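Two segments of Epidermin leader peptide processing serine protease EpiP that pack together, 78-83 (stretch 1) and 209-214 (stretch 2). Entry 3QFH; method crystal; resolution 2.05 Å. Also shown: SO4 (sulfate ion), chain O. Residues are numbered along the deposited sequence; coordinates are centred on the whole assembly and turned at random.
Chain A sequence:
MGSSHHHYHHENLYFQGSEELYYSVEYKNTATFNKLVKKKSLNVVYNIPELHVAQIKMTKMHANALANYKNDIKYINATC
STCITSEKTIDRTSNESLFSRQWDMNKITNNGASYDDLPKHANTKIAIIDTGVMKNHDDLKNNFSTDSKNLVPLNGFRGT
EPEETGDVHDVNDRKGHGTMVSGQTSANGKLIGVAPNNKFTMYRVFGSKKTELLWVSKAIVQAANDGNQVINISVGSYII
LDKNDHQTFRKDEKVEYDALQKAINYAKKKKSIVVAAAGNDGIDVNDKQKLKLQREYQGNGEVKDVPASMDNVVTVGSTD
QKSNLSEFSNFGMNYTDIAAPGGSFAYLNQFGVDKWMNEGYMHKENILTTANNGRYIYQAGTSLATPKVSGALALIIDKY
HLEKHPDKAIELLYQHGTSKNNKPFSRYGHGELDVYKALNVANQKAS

Stretch 1, residues 78-83: ATCSTC
Stretch 2 (209-214) KKTELL

Residues 78-83 and 209-214 of EpiP lie far apart in one chain and meet through side chains. No hydrogen bond joins them. Together they bury 325 Å². The touching parts, taken CA to CA from 79 to 83 and from 210 to 213, run 110° apart. In register, the CA atoms of Cys 83 and Thr 211 face each other at 7.3 Å.

Stretch 1 begins at Ala 78, with phi/psi of -65/137. It is out of reach of stretch 2. Thr 79 (-72/134, chi1 -46°, m) directs its CA-to-CB bond toward the other stretch. Its CG2 lies 3.2 Å from OE1 of Glu 212. This is a methyl against a carboxylate oxygen, so it is packing and not a polar bond. Thr 79 OG1 and both carboxylate oxygens of Glu 212 are hydrogen-bonded elsewhere in the structure. Glu 212 (-117/140) starts away from stretch 1, but chi1 -71° (m), chi2 -84° (m) and chi3 31° bring its end back. It holds the N-cap position before the helix that starts at Leu 213.

Cys 80 (-124/171, chi1 -70°, m) points away. Its carbonyl O accepts a weak 3.3 Å hydrogen bond from Thr 82 N, which links the backbone across Ser 81.

Ser 81 (-93/78, chi1 -65°, m) points sideways. Its OG is 4.0 Å from NZ of Lys 210, too far for a hydrogen bond. Lys 210 (-90/172) points toward stretch 1 and reaches out with chi1 -62° (m) and chi2 to chi4 all t, an extended chain beyond CB.

Thr 82 (-83/-34, chi1 157°, t) also points sideways. Its CG2 meets CD1 of Leu 213 at 3.5 Å, a close methyl-methyl contact. Its OG1 is hydrogen-bonded elsewhere.

Cys 83 (phi -59°, chi1 -60°, m) points toward stretch 2 and has the largest covered area, 71 Å². Its SG touches two residues: CG2 of Thr 211 at 3.5 Å and CD2 of Leu 213 at 3.9 Å. Thr 211 (-110/167, chi1 -173°, t) points sideways. Leu 213 (-62/-28, chi1 -72°, m; chi2 178°, t) points toward stretch 1. Its two methyls thus serve different neighbours, CD1 approaching Thr 82 and CD2 approaching Cys 83. Leu 214 (-65/-33, chi1 -69°, m; chi2 177°, t) continues the helix without direct contact.

Lys 209 (-107/-138; chi m, m, p, t) does not touch stretch 1. Its NZ binds the sulfate, with O3 at 2.8 Å and a weak bond to O2 at 2.9 Å.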

ATOM      1  N   ALA A  78      11.348 -13.033 -17.251  1.00 36.78           N
ATOM      2  CA  ALA A  78      12.454 -12.635 -16.410  1.00 38.03           C
ATOM      3  C   ALA A  78      11.878 -11.660 -15.422  1.00 39.03           C
ATOM      4  O   ALA A  78      11.067 -10.829 -15.801  1.00 38.99           O
ATOM      5  CB  ALA A  78      13.535 -11.966 -17.246  1.00 39.46           C
ATOM      6  N   THR A  79      12.262 -11.774 -14.156  1.00 40.45           N
ATOM      7  CA  THR A  79      11.802 -10.840 -13.139  1.00 42.52           C
ATOM      8  C   THR A  79      12.508  -9.514 -13.408  1.00 48.07           C
ATOM      9  O   THR A  79      13.714  -9.503 -13.645  1.00 48.85           O
ATOM     10  CB  THR A  79      12.209 -11.310 -11.741  1.00 42.62           C
ATOM     11  OG1 THR A  79      11.908 -12.706 -11.589  1.00 36.24           O
ATOM     12  CG2 THR A  79      11.515 -10.484 -10.662  1.00 40.52           C
ATOM     13  N   CYS A  80      11.783  -8.400 -13.389  1.00 53.13           N
ATOM     14  CA  CYS A  80      12.426  -7.089 -13.636  1.00 59.42           C
ATOM     15  C   CYS A  80      12.203  -6.061 -12.522  1.00 62.25           C
ATOM     16  O   CYS A  80      11.421  -6.302 -11.601  1.00 61.44           O
ATOM     17  CB  CYS A  80      11.988  -6.530 -14.987  1.00 60.55           C
ATOM     18  SG  CYS A  80      12.672  -7.461 -16.397  1.00 65.95           S
ATOM     19  N   SER A  81      12.911  -4.928 -12.618  1.00 67.55           N
ATOM     20  CA  SER A  81      12.827  -3.832 -11.623  1.00 70.86           C
ATOM     21  C   SER A  81      11.801  -2.744 -11.996  1.00 72.97           C
ATOM     22  O   SER A  81      12.148  -1.642 -12.451  1.00 74.71           O
ATOM     23  CB  SER A  81      14.203  -3.204 -11.390  1.00 73.23           C
ATOM     24  OG  SER A  81      15.084  -4.141 -10.799  1.00 74.51           O
ATOM     25  N   THR A  82      10.538  -3.086 -11.761  1.00 73.04           N
ATOM     26  CA  THR A  82       9.389  -2.225 -12.038  1.00 74.35           C
ATOM     27  C   THR A  82       9.089  -1.188 -10.933  1.00 76.01           C
ATOM     28  O   THR A  82       8.644  -0.071 -11.228  1.00 77.75           O
ATOM     29  CB  THR A  82       8.124  -3.094 -12.309  1.00 72.84           C
ATOM     30  OG1 THR A  82       6.941  -2.322 -12.050  1.00 74.90           O
ATOM     31  CG2 THR A  82       8.102  -4.337 -11.414  1.00 69.88           C
ATOM     32  N   CYS A  83       9.334  -1.560  -9.673  1.00 75.47           N
ATOM     33  CA  CYS A  83       9.082  -0.674  -8.530  1.00 76.69           C
ATOM     34  C   CYS A  83       9.865   0.634  -8.626  1.00 78.58           C
ATOM     35  O   CYS A  83       9.272   1.711  -8.694  1.00 79.36           O
ATOM     36  CB  CYS A  83       9.419  -1.391  -7.222  1.00 75.67           C
ATOM     37  SG  CYS A  83       8.456  -2.905  -6.947  1.00 76.47           S
ATOM     38  N   LYS A 209      17.313  -2.761   0.411  1.00 44.77           N
ATOM     39  CA  LYS A 209      17.358  -2.546  -1.017  1.00 45.98           C
ATOM     40  C   LYS A 209      15.937  -2.406  -1.604  1.00 45.89           C
ATOM     41  O   LYS A 209      15.066  -1.726  -1.021  1.00 44.76           O
ATOM     42  CB  LYS A 209      18.104  -3.724  -1.666  1.00 47.35           C
ATOM     43  CG  LYS A 209      19.554  -3.935  -1.214  1.00 50.98           C
ATOM     44  CD  LYS A 209      20.566  -3.092  -2.002  1.00 55.24           C
ATOM     45  CE  LYS A 209      20.358  -1.586  -1.860  1.00 57.43           C
ATOM     46  NZ  LYS A 209      21.499  -0.780  -2.454  1.00 59.10           N
ATOM     47  N   LYS A 210      15.704  -3.040  -2.755  1.00 44.34           N
ATOM     48  CA  LYS A 210      14.413  -2.973  -3.424  1.00 43.92           C
ATOM     49  C   LYS A 210      13.488  -4.095  -2.962  1.00 41.25           C
ATOM     50  O   LYS A 210      13.882  -4.994  -2.222  1.00 38.34           O
ATOM     51  CB  LYS A 210      14.609  -3.043  -4.951  1.00 45.28           C
ATOM     52  CG  LYS A 210      15.421  -1.882  -5.519  1.00 47.33           C
ATOM     53  CD  LYS A 210      15.618  -2.004  -7.027  1.00 51.54           C
ATOM     54  CE  LYS A 210      16.382  -0.802  -7.569  1.00 54.65           C
ATOM     55  NZ  LYS A 210      16.602  -0.849  -9.054  1.00 58.63           N
ATOM     56  N   THR A 211      12.247  -4.013  -3.402  1.00 40.91           N
ATOM     57  CA  THR A 211      11.250  -5.034  -3.111  1.00 40.01           C
ATOM     58  C   THR A 211      10.951  -5.763  -4.424  1.00 39.66           C
ATOM     59  O   THR A 211      11.371  -5.324  -5.497  1.00 38.80           O
ATOM     60  CB  THR A 211       9.971  -4.403  -2.531  1.00 39.76           C
ATOM     61  OG1 THR A 211       9.066  -5.426  -2.087  1.00 38.68           O
ATOM     62  CG2 THR A 211       9.282  -3.515  -3.579  1.00 40.92           C
ATOM     63  N   GLU A 212      10.264  -6.897  -4.330  1.00 39.21           N
ATOM     64  CA  GLU A 212       9.836  -7.662  -5.499  1.00 38.15           C
ATOM     65  C   GLU A 212       8.319  -7.638  -5.443  1.00 37.33           C
ATOM     66  O   GLU A 212       7.748  -7.754  -4.350  1.00 35.42           O
ATOM     67  CB  GLU A 212      10.295  -9.122  -5.411  1.00 39.08           C
ATOM     68  CG  GLU A 212      11.796  -9.404  -5.571  1.00 40.62           C
ATOM     69  CD  GLU A 212      12.265  -9.504  -7.026  1.00 41.95           C
ATOM     70  OE1 GLU A 212      11.686  -8.845  -7.908  1.00 43.81           O
ATOM     71  OE2 GLU A 212      13.238 -10.241  -7.285  1.00 41.31           O
ATOM     72  N   LEU A 213       7.653  -7.494  -6.591  1.00 36.02           N
ATOM     73  CA  LEU A 213       6.191  -7.498  -6.596  1.00 35.30           C
ATOM     74  C   LEU A 213       5.653  -8.840  -6.097  1.00 33.29           C
ATOM     75  O   LEU A 213       4.569  -8.901  -5.533  1.00 31.64           O
ATOM     76  CB  LEU A 213       5.605  -7.137  -7.972  1.00 36.94           C
ATOM     77  CG  LEU A 213       5.745  -5.666  -8.392  1.00 39.16           C
ATOM     78  CD1 LEU A 213       5.159  -5.449  -9.787  1.00 44.61           C
ATOM     79  CD2 LEU A 213       5.075  -4.735  -7.410  1.00 41.52           C
ATOM     80  N   LEU A 214       6.419  -9.908  -6.291  1.00 32.10           N
ATOM     81  CA  LEU A 214       6.026 -11.199  -5.778  1.00 32.04           C
ATOM     82  C   LEU A 214       5.993 -11.222  -4.247  1.00 30.26           C
ATOM     83  O   LEU A 214       5.187 -11.940  -3.677  1.00 28.54           O
ATOM     84  CB  LEU A 214       6.932 -12.305  -6.291  1.00 32.07           C
ATOM     85  CG  LEU A 214       6.798 -12.604  -7.791  1.00 38.49           C
ATOM     86  CD1 LEU A 214       7.816 -13.679  -8.193  1.00 40.56           C
ATOM     87  CD2 LEU A 214       5.403 -13.034  -8.148  1.00 35.78           C
TER
HETATM   88  S   SO4 O 461      23.957   0.755  -0.625  0.50 58.56           S
HETATM   89  O1  SO4 O 461      25.272   0.304  -0.189  0.50 57.63           O
HETATM   90  O2  SO4 O 461      23.916   0.764  -2.085  0.50 55.16           O
HETATM   91  O3  SO4 O 461      22.940  -0.165  -0.111  0.50 57.85           O
HETATM   92  O4  SO4 O 461      23.695   2.096  -0.114  0.50 56.41           O